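Local coordinates for fervidolysin (Fervidobacterium pennivorans, PDB 1R6V), which degrades keratin into peptides as a subtilisin-like serine protease, allowing its bacterium to grow on native feathers, at residues 406-409 against 410-413; 416-420 against 421-425. The protein carries 1 engineered substitution. All coordinates share one frame; numbering follows the deposited sequence.

Interaction 1: residues 406-409 against 410-413; sequences IRKL and LENT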
loop_
_atom_site.group_PDB
_atom_site.type_symbol
_atom_site.label_atom_id
_atom_site.label_comp_id
_atom_site.label_asym_id
_atom_site.label_seq_id
_atom_site.Cartn_x
_atom_site.Cartn_y
_atom_site.Cartn_z
ATOM N N ILE A 406 20.966 3.606 -2.085
ATOM C CA ILE A 406 20.767 5.027 -1.845
ATOM C C ILE A 406 20.229 5.215 -0.437
ATOM O O ILE A 406 20.716 6.073 0.313
ATOM C CB ILE A 406 19.779 5.641 -2.871
ATOM C CG1 ILE A 406 20.429 5.664 -4.264
ATOM C CG2 ILE A 406 19.349 7.060 -2.406
ATOM C CD1 ILE A 406 21.669 6.576 -4.365
ATOM N N ARG A 407 19.226 4.418 -0.049
ATOM C CA ARG A 407 18.688 4.576 1.287
ATOM C C ARG A 407 19.751 4.291 2.343
ATOM O O ARG A 407 19.892 5.056 3.289
ATOM C CB ARG A 407 17.483 3.664 1.529
ATOM C CG ARG A 407 16.885 3.825 2.931
ATOM C CD ARG A 407 15.613 2.995 3.085
ATOM N NE ARG A 407 15.837 1.573 2.825
ATOM C CZ ARG A 407 16.469 0.749 3.656
ATOM N NH1 ARG A 407 16.939 1.201 4.819
ATOM N NH2 ARG A 407 16.641 -0.521 3.314
ATOM N N LYS A 408 20.499 3.197 2.186
ATOM C CA LYS A 408 21.514 2.908 3.198
ATOM C C LYS A 408 22.595 3.965 3.265
ATOM O O LYS A 408 23.151 4.208 4.332
ATOM C CB LYS A 408 22.158 1.534 2.968
ATOM C CG LYS A 408 21.209 0.350 3.163
ATOM C CD LYS A 408 20.451 0.376 4.513
ATOM C CE LYS A 408 21.365 0.579 5.706
ATOM N NZ LYS A 408 20.566 0.558 6.983
ATOM N N LEU A 409 22.918 4.585 2.137
ATOM C CA LEU A 409 23.946 5.620 2.135
ATOM C C LEU A 409 23.450 6.776 2.990
ATOM O O LEU A 409 24.189 7.330 3.806
ATOM C CB LEU A 409 24.224 6.104 0.711
ATOM C CG LEU A 409 25.266 7.228 0.571
ATOM C CD1 LEU A 409 26.583 6.884 1.318
ATOM C CD2 LEU A 409 25.540 7.448 -0.901
ATOM N N LEU A 410 22.184 7.143 2.806
ATOM C CA LEU A 410 21.621 8.226 3.604
ATOM C C LEU A 410 21.628 7.917 5.095
ATOM O O LEU A 410 21.962 8.777 5.912
ATOM C CB LEU A 410 20.174 8.508 3.188
ATOM C CG LEU A 410 19.962 9.026 1.772
ATOM C CD1 LEU A 410 18.483 9.248 1.577
ATOM C CD2 LEU A 410 20.738 10.274 1.530
ATOM N N GLU A 411 21.234 6.697 5.455
ATOM C CA GLU A 411 21.168 6.307 6.854
ATOM C C GLU A 411 22.556 6.180 7.471
ATOM O O GLU A 411 22.759 6.571 8.619
ATOM C CB GLU A 411 20.390 5.000 6.989
ATOM C CG GLU A 411 18.900 5.162 6.626
ATOM C CD GLU A 411 18.144 3.850 6.553
ATOM O OE1 GLU A 411 18.748 2.780 6.800
ATOM O OE2 GLU A 411 16.932 3.895 6.238
ATOM N N ASN A 412 23.509 5.667 6.697
ATOM C CA ASN A 412 24.872 5.509 7.193
ATOM C C ASN A 412 25.605 6.830 7.397
ATOM O O ASN A 412 26.562 6.884 8.180
ATOM C CB ASN A 412 25.699 4.634 6.242
ATOM C CG ASN A 412 25.247 3.188 6.232
ATOM O OD1 ASN A 412 24.523 2.743 7.123
ATOM N ND2 ASN A 412 25.688 2.439 5.226
ATOM N N THR A 413 25.163 7.890 6.725
ATOM C CA THR A 413 25.838 9.181 6.838
ATOM C C THR A 413 25.053 10.270 7.549
ATOM O O THR A 413 25.518 11.418 7.647
ATOM C CB THR A 413 26.268 9.716 5.441
ATOM O OG1 THR A 413 25.122 9.817 4.577
ATOM C CG2 THR A 413 27.290 8.790 4.805
HETATM O O HOH W 1 22.517 1.900 9.552
#

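Interaction 2: residues 416-420 against 421-425; sequences DFNGN and GWDHD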
loop_
_atom_site.group_PDB
_atom_site.type_symbol
_atom_site.label_atom_id
_atom_site.label_comp_id
_atom_site.label_asym_id
_atom_site.label_seq_id
_atom_site.Cartn_x
_atom_site.Cartn_y
_atom_site.Cartn_z
ATOM N N ASP A 416 23.690 12.014 13.725
ATOM C CA ASP A 416 22.957 11.530 14.879
ATOM C C ASP A 416 22.949 12.646 15.919
ATOM O O ASP A 416 23.765 12.650 16.837
ATOM C CB ASP A 416 23.667 10.287 15.424
ATOM C CG ASP A 416 23.047 9.771 16.692
ATOM O OD1 ASP A 416 23.718 8.986 17.390
ATOM O OD2 ASP A 416 21.897 10.149 16.994
ATOM N N PHE A 417 22.029 13.595 15.773
ATOM C CA PHE A 417 21.961 14.717 16.690
ATOM C C PHE A 417 21.508 14.345 18.099
ATOM O O PHE A 417 21.889 15.011 19.067
ATOM C CB PHE A 417 21.077 15.826 16.097
ATOM C CG PHE A 417 19.670 15.397 15.789
ATOM C CD1 PHE A 417 18.685 15.443 16.764
ATOM C CD2 PHE A 417 19.329 14.950 14.510
ATOM C CE1 PHE A 417 17.378 15.052 16.479
ATOM C CE2 PHE A 417 18.031 14.558 14.214
ATOM C CZ PHE A 417 17.051 14.606 15.193
ATOM N N ASN A 418 20.714 13.286 18.223
ATOM C CA ASN A 418 20.251 12.841 19.533
ATOM C C ASN A 418 21.311 12.045 20.292
ATOM O O ASN A 418 21.286 11.990 21.523
ATOM C CB ASN A 418 18.988 11.992 19.409
ATOM C CG ASN A 418 17.747 12.831 19.234
ATOM O OD1 ASN A 418 17.641 13.925 19.800
ATOM N ND2 ASN A 418 16.793 12.325 18.465
ATOM N N GLY A 419 22.227 11.421 19.560
ATOM C CA GLY A 419 23.284 10.651 20.195
ATOM C C GLY A 419 22.945 9.195 20.444
ATOM O O GLY A 419 23.812 8.412 20.843
ATOM N N ASN A 420 21.688 8.829 20.213
ATOM C CA ASN A 420 21.225 7.459 20.409
ATOM C C ASN A 420 21.441 6.576 19.174
ATOM O O ASN A 420 21.172 5.379 19.214
ATOM C CB ASN A 420 19.736 7.452 20.756
ATOM C CG ASN A 420 18.900 8.204 19.732
ATOM O OD1 ASN A 420 19.333 8.409 18.588
ATOM N ND2 ASN A 420 17.692 8.613 20.133
ATOM N N GLY A 421 21.893 7.168 18.073
ATOM C CA GLY A 421 22.128 6.379 16.872
ATOM C C GLY A 421 20.921 6.165 15.974
ATOM O O GLY A 421 21.017 6.344 14.758
ATOM N N TRP A 422 19.797 5.769 16.562
ATOM C CA TRP A 422 18.563 5.526 15.822
ATOM C C TRP A 422 17.367 5.576 16.765
ATOM O O TRP A 422 17.462 5.131 17.911
ATOM C CB TRP A 422 18.587 4.146 15.175
ATOM C CG TRP A 422 17.320 3.819 14.435
ATOM C CD1 TRP A 422 17.044 4.087 13.120
ATOM C CD2 TRP A 422 16.150 3.180 14.966
ATOM N NE1 TRP A 422 15.779 3.651 12.800
ATOM C CE2 TRP A 422 15.207 3.092 13.913
ATOM C CE3 TRP A 422 15.804 2.673 16.226
ATOM C CZ2 TRP A 422 13.945 2.519 14.080
ATOM C CZ3 TRP A 422 14.542 2.101 16.391
ATOM C CH2 TRP A 422 13.630 2.031 15.320
ATOM N N ASP A 423 16.247 6.109 16.276
ATOM C CA ASP A 423 15.010 6.184 17.051
ATOM C C ASP A 423 13.793 6.279 16.123
ATOM O O ASP A 423 13.944 6.555 14.938
ATOM C CB ASP A 423 15.044 7.359 18.045
ATOM C CG ASP A 423 15.253 8.705 17.377
ATOM O OD1 ASP A 423 14.455 9.053 16.476
ATOM O OD2 ASP A 423 16.208 9.421 17.769
ATOM N N HIS A 424 12.600 6.022 16.663
ATOM C CA HIS A 424 11.355 6.054 15.888
ATOM C C HIS A 424 10.926 7.445 15.440
ATOM O O HIS A 424 10.029 7.588 14.610
ATOM C CB HIS A 424 10.193 5.453 16.694
ATOM C CG HIS A 424 10.285 3.974 16.899
ATOM N ND1 HIS A 424 9.217 3.127 16.688
ATOM C CD2 HIS A 424 11.306 3.191 17.324
ATOM C CE1 HIS A 424 9.577 1.887 16.973
ATOM N NE2 HIS A 424 10.839 1.899 17.361
ATOM N N ASP A 425 11.546 8.476 15.991
ATOM C CA ASP A 425 11.155 9.831 15.632
ATOM C C ASP A 425 11.835 10.350 14.367
ATOM O O ASP A 425 11.178 10.870 13.457
ATOM C CB ASP A 425 11.451 10.782 16.797
ATOM C CG ASP A 425 10.498 10.594 17.955
ATOM O OD1 ASP A 425 10.706 11.222 19.014
ATOM O OD2 ASP A 425 9.530 9.821 17.802
#

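Interaction 1: residues 406-409 against 410-413
Arg407 and Glu411, one helical turn apart, meet because the arginine sends CG anti to its own nitrogen (chi1 -179°) and then bends at chi3, while Glu411 runs extended beyond CG, back toward the preceding turn. NH1 of Arg407 donates to Glu411 OE2 over 3.0 Å; the oxygen lies at the guanidinium edge, in its plane, and is met on the syn side but well out of the carboxylate plane. Lys408 reaches the other carboxylate oxygen by folding at chi2 and chi3, which brings NZ to 2.9 Å from Glu411 OE1, nearly in line with the C-O bond. Two cations from neighbouring residues thus hold one buried carboxylate, which should limit its rotation. Arg407 NH1 also forms a salt bridge with Asp494, and NH2 donates to the carbonyl of His492, so the network extends beyond the helix. Further along, Thr413 OG1 donates to Leu409 O at 2.8 Å, whereas the backbone N-H of Thr413 makes a weak bond to that same carbonyl. Leu410 packs against Val387, Val390 and Leu394 of helix 380-397. These i to i+3 and i to i+4 ion pairs exemplify an intrahelical salt-bridge network, here within the subtilase domain.

Interaction 2: residues 416-420 against 421-425
Asn418 and Asn420 converge on one oxygen of Asp423, and the three side chains show how a carboxylate can gather a loop that has no regular secondary structure. Each asparagine crosses the aspartate at about a right angle. The amide of Asn418 is turned 53° from the carboxylate plane, that of Asn420 by 70°, so neither lies flat against the acid; each presents an N-H at its end. From Asn418, ND2 donates to Asp423 OD2 at 3.0 Å, reaching the oxygen on its syn side and somewhat out of the carboxylate plane. The ND2 of Asn420 is 2.9 Å from the same OD2 and uses the anti lone pair, with the acceptor lying in the amide plane. For Asp423, chi1 of 58° sets CG between its backbone nitrogen and carbonyl carbon, a position from which OD2 faces the asparagines. The other oxygen, OD1, accepts from the backbone N of Thr426 and more weakly from that of Asp425.

A second carboxylate, that of Asp416, faces the backbone of the turn. Its OD2 takes the N-H of Gly419 at 2.9 Å from above the carboxylate plane, an Asx motif, while OD1 makes a weak bond with Gly421 N at 2.7 Å. Gly419 and Gly421 both have positive phi, a backbone conformation that glycine adopts readily.

Both acids are paired here with neutral amide N-H groups. Two donors on one oxygen, with further N-H groups on the other, would be expected to stabilise the ionised form of Asp423, and the convergence ties residues 416-420 to one side chain of 421-425.

Interactions 1 and 2 follow one another along the chain, their centres about 14 Å apart, and the segments do not otherwise touch. The first lies in helix 403-413, largely buried; the second is in the surface loop that leads from that helix to helix 433-438. Tyr428 joins their surroundings, since Glu411 packs on it and the ring of Trp422 meets its ring. Carboxylates organise both contacts, but with different partners: charged side chains in 406-413, amides and backbone N-H groups in 416-425. Both fall within the peptidase S8 region, away from the charge relay residues and the calcium site.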